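Local atomic coordinates of uncharacterized protein Rv2277c (Mycobacterium tuberculosis, PDB entry 5VUG), a protein that is of unknown function but has the TIM-barrel domain of the glycerophosphodiester phosphodiesterase family and may hydrolyse phosphoric diesters. Residues T20-E25 / V270-A275; T27-T32 / R102-P107; E205-V210 / A224-L229. All blocks are in the same frame, centred on the assembly; numbering follows the deposited sequence.

Contact 1. Residues T20-E25 / V270-A275; sequences TRDFPE and VDSPLA
Three hydrogen bonds tie the loop 20-25 to the turn 270-275, and two of them converge on the carboxylate of Asp22. Its OD1 accepts from Ser272 OG at 2.7 Å, while OD2 accepts from the backbone Leu274 N at 3.0 Å. That second bond is nearly straight (166°), and both oxygens use their syn lone pairs, so the carboxylate is gripped as a fork and its rotation fixed. The third bond joins backbones: Arg21 N reaches Asp271 O at 2.9 Å from above the carbonyl plane, 35° out of it.

Van der Waals contacts surround these bonds. Thr20 CG2 stands 3.4 Å from Asp271 CG and nearly the same distance from both carboxylate oxygens, which places the methyl over the flat face of that group. Asp271 OD1 itself is bonded to His16. The Leu274 side chain runs at a slant to Asp22, its CG 3.5 Å from OD2, and Pro273 CD packs on the same oxygen.

Capping supplies the last interaction. Ser272 OG, anti to its backbone N (178°), accepts from Ala275 N at 3.0 Å while donating to Asp22, so one hydroxyl works both ways. The arrangement is a serine N-cap reinforced by an aspartate from a distant loop, where the anionic charge should suit the helix N-terminus. It joins the loops following the adjacent parallel strands 12-16 and 267-270 of the TIM barrel.

Contact 2. Residues T27-T32 / R102-P107; sequences TVLAIT and RATPIP
Thr27 and Leu29 give up the most surface here, and both lean on Thr104 of the extended segment 102-107. Thr27 places OG1 in the crowded position between its backbone N and carbonyl carbon (chi1 63°), which directs CG2 across the gap to Thr104 OG1 at 3.8 Å. The two threonine side chains run at a slant to each other, and Thr27 turns its methyl, not its hydroxyl, to the partner. The hydroxyl is engaged otherwise: OG1 accepts from Ala30 N at 3.2 Å as the N-cap of the helix, and is also bonded to Pro24 O.

Leu29, two residues further on in the first helical turn, has CG anti to its backbone N (chi1 180°), so its branch projects over the other segment. CD2 touches Thr104 CG2 at 3.7 Å, and the same methyl lies 4.0 Å above the guanidinium plane of Arg102, over its centre. CD1 comes within 3.9 Å of Arg102 NH2. The cationic plane is thus covered on one face by an aliphatic branch.

Pro107 closes the end of the contact at Val28, whose CG2 rests 3.7 Å from Pro107 CB, the two side chains lying alongside and pointing opposite ways. No direct hydrogen bond crosses the interface; a water accepts a hydrogen bond from Val28 N and donates one to Pro105 O, linking the first turn of the helix to the loop. Segment 102-107 therefore covers the N-terminal turn of helix 28-36, between that helix and strand 54-56: Pro107 packs on Leu56 and bonds to its backbone, and Ile106 touches Val55.

Contact 3. Residues E205-V210 / A224-L229; sequences ELHRDV and AVNAEL
Asn226 is the side chain that spans the non-hydrogen-bonded pair it forms with Asp209 in the antiparallel hairpin. Its CB lies 3.8 Å from Asp209 OD1. CG, anti to the backbone N, is carried back over the neighbouring strand until it stands 3.9 Å from Arg208 O. There the amide divides. OD1 meets His207 CB at 3.5 Å, near the plane of the imidazole at its edge, whereas ND2 donates to Asp209 OD1 at 2.8 Å. The bond leaves in the Asn226 amide plane, the acceptor only 11° out of it, yet meets the carboxylate from above, the two planes being 85° apart. A water forms weak bonds to ND2 and to His207 O.

Backbone bonds set this register on both sides: Arg208 exchanges N-H and C=O with Ala227, and Val210 does so with Val225. The Ala227 N to Arg208 O bond is short at 2.7 Å. Where the pairing ends, a second water donates hydrogen bonds to Glu205 O and Ala227 O and accepts from Leu229 N, bridging the two segments.

Beside the hairpin, Glu228 OE2 lies in the plane of the His207 ring, 3.6 Å from ND1, while His207 NE2 is hydrogen-bonded to Asp256; two nearby acids could favour a protonated imidazole. On the opposite face from Asn226 are Arg208, Val210, Val225 and Ala227. Arg208 salt-bridges Glu214 of the second subunit, and Val210 packs on its Val212. This chemistry implies a hairpin held by backbone pairing and the Asn226-Asp209 bond, with the second subunit both packing on the Arg208 face and bonding the 224-229 backbone.

Overall arrangement
Contacts 1 and 2 form one continuous region: their centres are 13 Å apart, and Phe23 and Pro24 of the first rest on Leu29, Ala30 and Thr104 of the second, with Phe23 CD1 4.0 Å from Leu29 CD2. The 20-25 loop runs directly into the helix whose first turn contact 2 covers. Contact 3 stands apart, its centre 23 Å from that of contact 1 and 33 Å from that of contact 2, on the opposite side of the chain's centre from contact 2. A bound glycerol lies about 6 Å from the Asp271 side chain and one, not necessarily the same, about 7 Å from that of Arg208, which serves the subunit interface.

Contact 1. Residues T20-E25 / V270-A275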
loop_
_atom_site.group_PDB
_atom_site.type_symbol
_atom_site.label_atom_id
_atom_site.label_comp_id
_atom_site.label_asym_id
_atom_site.label_seq_id
_atom_site.Cartn_x
_atom_site.Cartn_y
_atom_site.Cartn_z
ATOM N N THR A 20 8.488 -2.974 28.593
ATOM C CA THR A 20 7.324 -2.254 29.106
ATOM C C THR A 20 6.278 -3.166 29.763
ATOM O O THR A 20 5.533 -2.712 30.640
ATOM C CB THR A 20 6.743 -1.421 27.953
ATOM O OG1 THR A 20 5.563 -0.731 28.372
ATOM C CG2 THR A 20 6.411 -2.292 26.775
ATOM N N ARG A 21 6.189 -4.434 29.354
ATOM C CA ARG A 21 5.200 -5.331 29.953
ATOM C C ARG A 21 5.596 -5.767 31.363
ATOM O O ARG A 21 4.725 -5.958 32.223
ATOM C CB ARG A 21 5.005 -6.552 29.052
ATOM C CG ARG A 21 4.108 -7.627 29.616
ATOM C CD ARG A 21 2.684 -7.151 29.793
ATOM N NE ARG A 21 1.736 -8.258 29.662
ATOM C CZ ARG A 21 1.541 -9.201 30.581
ATOM N NH1 ARG A 21 2.227 -9.187 31.718
ATOM N NH2 ARG A 21 0.654 -10.164 30.364
ATOM N N ASP A 22 6.889 -5.913 31.625
ATOM C CA ASP A 22 7.364 -6.521 32.862
ATOM C C ASP A 22 7.499 -5.531 34.017
ATOM O O ASP A 22 7.239 -5.893 35.169
ATOM C CB ASP A 22 8.723 -7.187 32.626
ATOM C CG ASP A 22 8.650 -8.360 31.661
ATOM O OD1 ASP A 22 7.544 -8.887 31.408
ATOM O OD2 ASP A 22 9.718 -8.770 31.163
ATOM N N PHE A 23 7.958 -4.315 33.740
ATOM C CA PHE A 23 8.238 -3.302 34.749
ATOM C C PHE A 23 7.985 -1.946 34.117
ATOM O O PHE A 23 7.917 -1.840 32.887
ATOM C CB PHE A 23 9.697 -3.384 35.225
ATOM C CG PHE A 23 10.013 -4.645 35.971
ATOM C CD1 PHE A 23 9.783 -4.732 37.338
ATOM C CD2 PHE A 23 10.520 -5.752 35.302
ATOM C CE1 PHE A 23 10.057 -5.897 38.021
ATOM C CE2 PHE A 23 10.793 -6.930 35.982
ATOM C CZ PHE A 23 10.572 -7.000 37.341
ATOM N N PRO A 24 7.831 -0.875 34.936
ATOM C CA PRO A 24 7.569 0.460 34.368
ATOM C C PRO A 24 8.551 0.832 33.269
ATOM O O PRO A 24 9.769 0.796 33.475
ATOM C CB PRO A 24 7.706 1.383 35.585
ATOM C CG PRO A 24 7.223 0.512 36.730
ATOM C CD PRO A 24 7.769 -0.864 36.411
ATOM N N GLU A 25 8.028 1.154 32.089
ATOM C CA GLU A 25 8.889 1.348 30.932
ATOM C C GLU A 25 9.853 2.508 31.158
ATOM O O GLU A 25 9.555 3.472 31.867
ATOM C CB GLU A 25 8.052 1.598 29.680
ATOM C CG GLU A 25 7.143 2.823 29.759
ATOM C CD GLU A 25 6.454 3.091 28.453
ATOM O OE1 GLU A 25 5.633 2.255 28.039
ATOM O OE2 GLU A 25 6.745 4.129 27.832
ATOM N N VAL A 270 10.917 -6.680 21.880
ATOM C CA VAL A 270 9.945 -7.387 22.716
ATOM C C VAL A 270 9.531 -6.552 23.928
ATOM O O VAL A 270 10.365 -5.923 24.590
ATOM C CB VAL A 270 10.458 -8.781 23.150
ATOM C CG1 VAL A 270 10.858 -9.609 21.927
ATOM C CG2 VAL A 270 11.621 -8.673 24.152
ATOM N N ASP A 271 8.227 -6.575 24.239
ATOM C CA ASP A 271 7.728 -5.889 25.426
ATOM C C ASP A 271 8.003 -6.663 26.706
ATOM O O ASP A 271 8.012 -6.063 27.787
ATOM C CB ASP A 271 6.219 -5.644 25.332
ATOM C CG ASP A 271 5.852 -4.566 24.323
ATOM O OD1 ASP A 271 6.743 -4.074 23.607
ATOM O OD2 ASP A 271 4.659 -4.194 24.262
ATOM N N SER A 272 8.205 -7.976 26.623
ATOM C CA SER A 272 8.420 -8.794 27.816
ATOM C C SER A 272 9.689 -9.618 27.682
ATOM O O SER A 272 9.653 -10.752 27.181
ATOM C CB SER A 272 7.229 -9.708 28.088
ATOM O OG SER A 272 7.471 -10.516 29.225
ATOM N N PRO A 273 10.821 -9.092 28.141
ATOM C CA PRO A 273 12.030 -9.921 28.247
ATOM C C PRO A 273 11.808 -11.216 29.009
ATOM O O PRO A 273 12.426 -12.233 28.675
ATOM C CB PRO A 273 13.005 -8.985 28.971
ATOM C CG PRO A 273 12.605 -7.618 28.460
ATOM C CD PRO A 273 11.097 -7.666 28.402
ATOM N N LEU A 274 10.925 -11.220 30.015
ATOM C CA LEU A 274 10.671 -12.454 30.752
ATOM C C LEU A 274 10.008 -13.507 29.869
ATOM O O LEU A 274 10.399 -14.684 29.897
ATOM C CB LEU A 274 9.842 -12.162 32.007
ATOM C CG LEU A 274 10.633 -11.497 33.138
ATOM C CD1 LEU A 274 9.708 -10.934 34.221
ATOM C CD2 LEU A 274 11.632 -12.492 33.739
ATOM N N ALA A 275 9.006 -13.111 29.076
ATOM C CA ALA A 275 8.395 -14.055 28.143
ATOM C C ALA A 275 9.397 -14.512 27.093
ATOM O O ALA A 275 9.412 -15.688 26.708
ATOM C CB ALA A 275 7.180 -13.418 27.471
#

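Contact 2. Residues T27-T32 / R102-P107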
loop_
_atom_site.group_PDB
_atom_site.type_symbol
_atom_site.label_atom_id
_atom_site.label_comp_id
_atom_site.label_asym_id
_atom_site.label_seq_id
_atom_site.Cartn_x
_atom_site.Cartn_y
_atom_site.Cartn_z
ATOM N N THR A 27 12.530 2.974 32.883
ATOM C CA THR A 27 13.065 3.230 34.220
ATOM C C THR A 27 14.303 2.373 34.458
ATOM O O THR A 27 14.510 1.357 33.796
ATOM C CB THR A 27 12.039 2.945 35.334
ATOM O OG1 THR A 27 11.692 1.553 35.321
ATOM C CG2 THR A 27 10.788 3.811 35.143
ATOM N N VAL A 28 15.129 2.790 35.424
ATOM C CA VAL A 28 16.304 1.993 35.785
ATOM C C VAL A 28 15.894 0.626 36.332
ATOM O O VAL A 28 16.530 -0.391 36.025
ATOM C CB VAL A 28 17.242 2.768 36.731
ATOM C CG1 VAL A 28 18.338 1.842 37.303
ATOM C CG2 VAL A 28 17.857 3.962 35.986
ATOM N N LEU A 29 14.807 0.568 37.114
ATOM C CA LEU A 29 14.312 -0.730 37.576
ATOM C C LEU A 29 14.063 -1.667 36.399
ATOM O O LEU A 29 14.499 -2.826 36.406
ATOM C CB LEU A 29 13.049 -0.576 38.436
ATOM C CG LEU A 29 12.459 -1.902 38.954
ATOM C CD1 LEU A 29 13.434 -2.578 39.893
ATOM C CD2 LEU A 29 11.109 -1.714 39.648
ATOM N N ALA A 30 13.391 -1.168 35.357
ATOM C CA ALA A 30 13.125 -2.007 34.194
ATOM C C ALA A 30 14.413 -2.402 33.479
ATOM O O ALA A 30 14.576 -3.564 33.088
ATOM C CB ALA A 30 12.177 -1.294 33.231
ATOM N N ILE A 31 15.331 -1.446 33.290
ATOM C CA ILE A 31 16.602 -1.733 32.620
ATOM C C ILE A 31 17.355 -2.828 33.360
ATOM O O ILE A 31 17.846 -3.788 32.751
ATOM C CB ILE A 31 17.456 -0.457 32.505
ATOM C CG1 ILE A 31 16.817 0.548 31.539
ATOM C CG2 ILE A 31 18.889 -0.813 32.040
ATOM C CD1 ILE A 31 17.392 1.959 31.645
ATOM N N THR A 32 17.476 -2.689 34.686
ATOM C CA THR A 32 18.235 -3.666 35.463
ATOM C C THR A 32 17.607 -5.048 35.353
ATOM O O THR A 32 18.310 -6.060 35.201
ATOM C CB THR A 32 18.294 -3.226 36.930
ATOM O OG1 THR A 32 18.991 -1.976 37.029
ATOM C CG2 THR A 32 19.020 -4.263 37.783
ATOM N N ARG A 102 6.175 2.372 45.578
ATOM C CA ARG A 102 7.594 2.050 45.407
ATOM C C ARG A 102 8.017 2.738 44.110
ATOM O O ARG A 102 8.078 2.112 43.052
ATOM C CB ARG A 102 7.838 0.538 45.351
ATOM C CG ARG A 102 9.319 0.136 45.256
ATOM C CD ARG A 102 9.713 -0.340 43.851
ATOM N NE ARG A 102 11.125 -0.717 43.755
ATOM C CZ ARG A 102 12.064 0.016 43.160
ATOM N NH1 ARG A 102 11.755 1.175 42.594
ATOM N NH2 ARG A 102 13.319 -0.417 43.127
ATOM N N ALA A 103 8.317 4.033 44.209
ATOM C CA ALA A 103 8.476 4.860 43.018
ATOM C C ALA A 103 9.629 4.384 42.141
ATOM O O ALA A 103 10.688 3.977 42.632
ATOM C CB ALA A 103 8.700 6.319 43.408
ATOM N N THR A 104 9.398 4.426 40.827
ATOM C CA THR A 104 10.434 4.256 39.815
ATOM C C THR A 104 10.556 5.591 39.085
ATOM O O THR A 104 9.745 5.886 38.191
ATOM C CB THR A 104 10.049 3.139 38.835
ATOM O OG1 THR A 104 8.746 3.399 38.292
ATOM C CG2 THR A 104 10.025 1.779 39.531
ATOM N N PRO A 105 11.520 6.441 39.439
ATOM C CA PRO A 105 11.547 7.803 38.892
ATOM C C PRO A 105 11.981 7.834 37.434
ATOM O O PRO A 105 12.556 6.886 36.902
ATOM C CB PRO A 105 12.573 8.525 39.773
ATOM C CG PRO A 105 13.422 7.450 40.345
ATOM C CD PRO A 105 12.552 6.227 40.466
ATOM N N ILE A 106 11.717 8.968 36.792
ATOM C CA ILE A 106 12.302 9.224 35.471
ATOM C C ILE A 106 13.819 9.263 35.600
ATOM O O ILE A 106 14.346 10.072 36.377
ATOM C CB ILE A 106 11.798 10.544 34.870
ATOM C CG1 ILE A 106 10.293 10.492 34.593
ATOM C CG2 ILE A 106 12.599 10.896 33.605
ATOM C CD1 ILE A 106 9.723 11.832 34.127
ATOM N N PRO A 107 14.558 8.442 34.837
ATOM C CA PRO A 107 16.025 8.497 34.882
ATOM C C PRO A 107 16.611 9.372 33.783
ATOM O O PRO A 107 15.987 9.576 32.737
ATOM C CB PRO A 107 16.411 7.037 34.637
ATOM C CG PRO A 107 15.335 6.573 33.620
ATOM C CD PRO A 107 14.068 7.334 33.985
HETATM O O HOH W 1 14.560 5.088 37.173
#

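Contact 3. Residues E205-V210 / A224-L229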
loop_
_atom_site.group_PDB
_atom_site.type_symbol
_atom_site.label_atom_id
_atom_site.label_comp_id
_atom_site.label_asym_id
_atom_site.label_seq_id
_atom_site.Cartn_x
_atom_site.Cartn_y
_atom_site.Cartn_z
ATOM N N GLU A 205 7.770 -3.122 11.969
ATOM C CA GLU A 205 6.836 -4.079 12.556
ATOM C C GLU A 205 6.678 -5.316 11.678
ATOM O O GLU A 205 6.719 -5.245 10.448
ATOM C CB GLU A 205 5.452 -3.433 12.707
ATOM C CG GLU A 205 5.282 -2.499 13.896
ATOM C CD GLU A 205 5.924 -1.130 13.726
ATOM O OE1 GLU A 205 6.467 -0.820 12.648
ATOM O OE2 GLU A 205 5.879 -0.350 14.702
ATOM N N LEU A 206 6.468 -6.466 12.335
ATOM C CA LEU A 206 6.127 -7.695 11.617
ATOM C C LEU A 206 4.742 -7.621 10.993
ATOM O O LEU A 206 4.493 -8.265 9.963
ATOM C CB LEU A 206 6.176 -8.896 12.564
ATOM C CG LEU A 206 7.432 -9.762 12.573
ATOM C CD1 LEU A 206 8.669 -8.909 12.723
ATOM C CD2 LEU A 206 7.342 -10.818 13.679
ATOM N N HIS A 207 3.825 -6.874 11.614
ATOM C CA HIS A 207 2.480 -6.644 11.104
ATOM C C HIS A 207 2.187 -5.164 11.257
ATOM O O HIS A 207 2.362 -4.609 12.345
ATOM C CB HIS A 207 1.449 -7.395 11.940
ATOM C CG HIS A 207 1.815 -8.811 12.214
ATOM N ND1 HIS A 207 1.440 -9.849 11.390
ATOM C CD2 HIS A 207 2.524 -9.367 13.224
ATOM C CE1 HIS A 207 1.903 -10.984 11.880
ATOM N NE2 HIS A 207 2.564 -10.720 12.993
ATOM N N ARG A 208 1.723 -4.527 10.183
ATOM C CA ARG A 208 1.518 -3.084 10.204
ATOM C C ARG A 208 0.261 -2.727 9.429
ATOM O O ARG A 208 0.150 -3.046 8.240
ATOM C CB ARG A 208 2.728 -2.356 9.612
ATOM C CG ARG A 208 2.659 -0.834 9.761
ATOM C CD ARG A 208 2.853 -0.407 11.213
ATOM N NE ARG A 208 3.054 1.037 11.330
ATOM C CZ ARG A 208 2.257 1.867 11.997
ATOM N NH1 ARG A 208 1.185 1.412 12.637
ATOM N NH2 ARG A 208 2.543 3.163 12.035
ATOM N N ASP A 209 -0.670 -2.038 10.090
ATOM C CA ASP A 209 -1.831 -1.501 9.385
ATOM C C ASP A 209 -1.403 -0.324 8.517
ATOM O O ASP A 209 -0.759 0.615 8.996
ATOM C CB ASP A 209 -2.877 -1.008 10.382
ATOM C CG ASP A 209 -3.579 -2.130 11.096
ATOM O OD1 ASP A 209 -3.670 -3.241 10.533
ATOM O OD2 ASP A 209 -4.049 -1.891 12.225
ATOM N N VAL A 210 -1.762 -0.370 7.232
ATOM C CA VAL A 210 -1.507 0.727 6.309
ATOM C C VAL A 210 -2.770 0.997 5.504
ATOM O O VAL A 210 -3.726 0.223 5.521
ATOM C CB VAL A 210 -0.308 0.457 5.374
ATOM C CG1 VAL A 210 0.968 0.293 6.188
ATOM C CG2 VAL A 210 -0.559 -0.764 4.508
ATOM N N ALA A 224 -7.778 -0.449 3.296
ATOM C CA ALA A 224 -7.062 -0.688 4.540
ATOM C C ALA A 224 -6.515 -2.112 4.518
ATOM O O ALA A 224 -7.262 -3.060 4.265
ATOM C CB ALA A 224 -8.017 -0.516 5.722
ATOM N N VAL A 225 -5.214 -2.265 4.761
ATOM C CA VAL A 225 -4.560 -3.564 4.620
ATOM C C VAL A 225 -3.529 -3.714 5.723
ATOM O O VAL A 225 -2.808 -2.764 6.045
ATOM C CB VAL A 225 -3.852 -3.708 3.252
ATOM C CG1 VAL A 225 -3.362 -5.150 3.034
ATOM C CG2 VAL A 225 -4.761 -3.274 2.108
ATOM N N ASN A 226 -3.433 -4.914 6.283
ATOM C CA ASN A 226 -2.354 -5.224 7.208
ATOM C C ASN A 226 -1.183 -5.819 6.428
ATOM O O ASN A 226 -1.345 -6.812 5.710
ATOM C CB ASN A 226 -2.813 -6.160 8.320
ATOM C CG ASN A 226 -1.783 -6.258 9.425
ATOM O OD1 ASN A 226 -0.847 -7.032 9.328
ATOM N ND2 ASN A 226 -1.930 -5.436 10.463
ATOM N N ALA A 227 -0.017 -5.195 6.545
ATOM C CA ALA A 227 1.162 -5.581 5.780
ATOM C C ALA A 227 2.115 -6.401 6.643
ATOM O O ALA A 227 2.460 -5.995 7.757
ATOM C CB ALA A 227 1.886 -4.338 5.269
ATOM N N GLU A 228 2.541 -7.551 6.121
ATOM C CA GLU A 228 3.572 -8.389 6.734
ATOM C C GLU A 228 4.784 -8.351 5.804
ATOM O O GLU A 228 4.868 -9.117 4.837
ATOM C CB GLU A 228 3.024 -9.798 6.940
ATOM C CG GLU A 228 1.780 -9.809 7.821
ATOM C CD GLU A 228 1.182 -11.200 8.001
ATOM O OE1 GLU A 228 1.887 -12.204 7.750
ATOM O OE2 GLU A 228 0.005 -11.286 8.401
ATOM N N LEU A 229 5.730 -7.456 6.101
ATOM C CA LEU A 229 6.737 -7.054 5.124
ATOM C C LEU A 229 8.053 -7.808 5.224
ATOM O O LEU A 229 8.848 -7.751 4.276
ATOM C CB LEU A 229 7.015 -5.554 5.248
ATOM C CG LEU A 229 5.798 -4.698 4.891
ATOM C CD1 LEU A 229 6.050 -3.264 5.327
ATOM C CD2 LEU A 229 5.487 -4.769 3.394
HETATM O O HOH W 2 5.236 -5.470 8.115
HETATM O O HOH W 3 -0.716 -5.049 13.546
#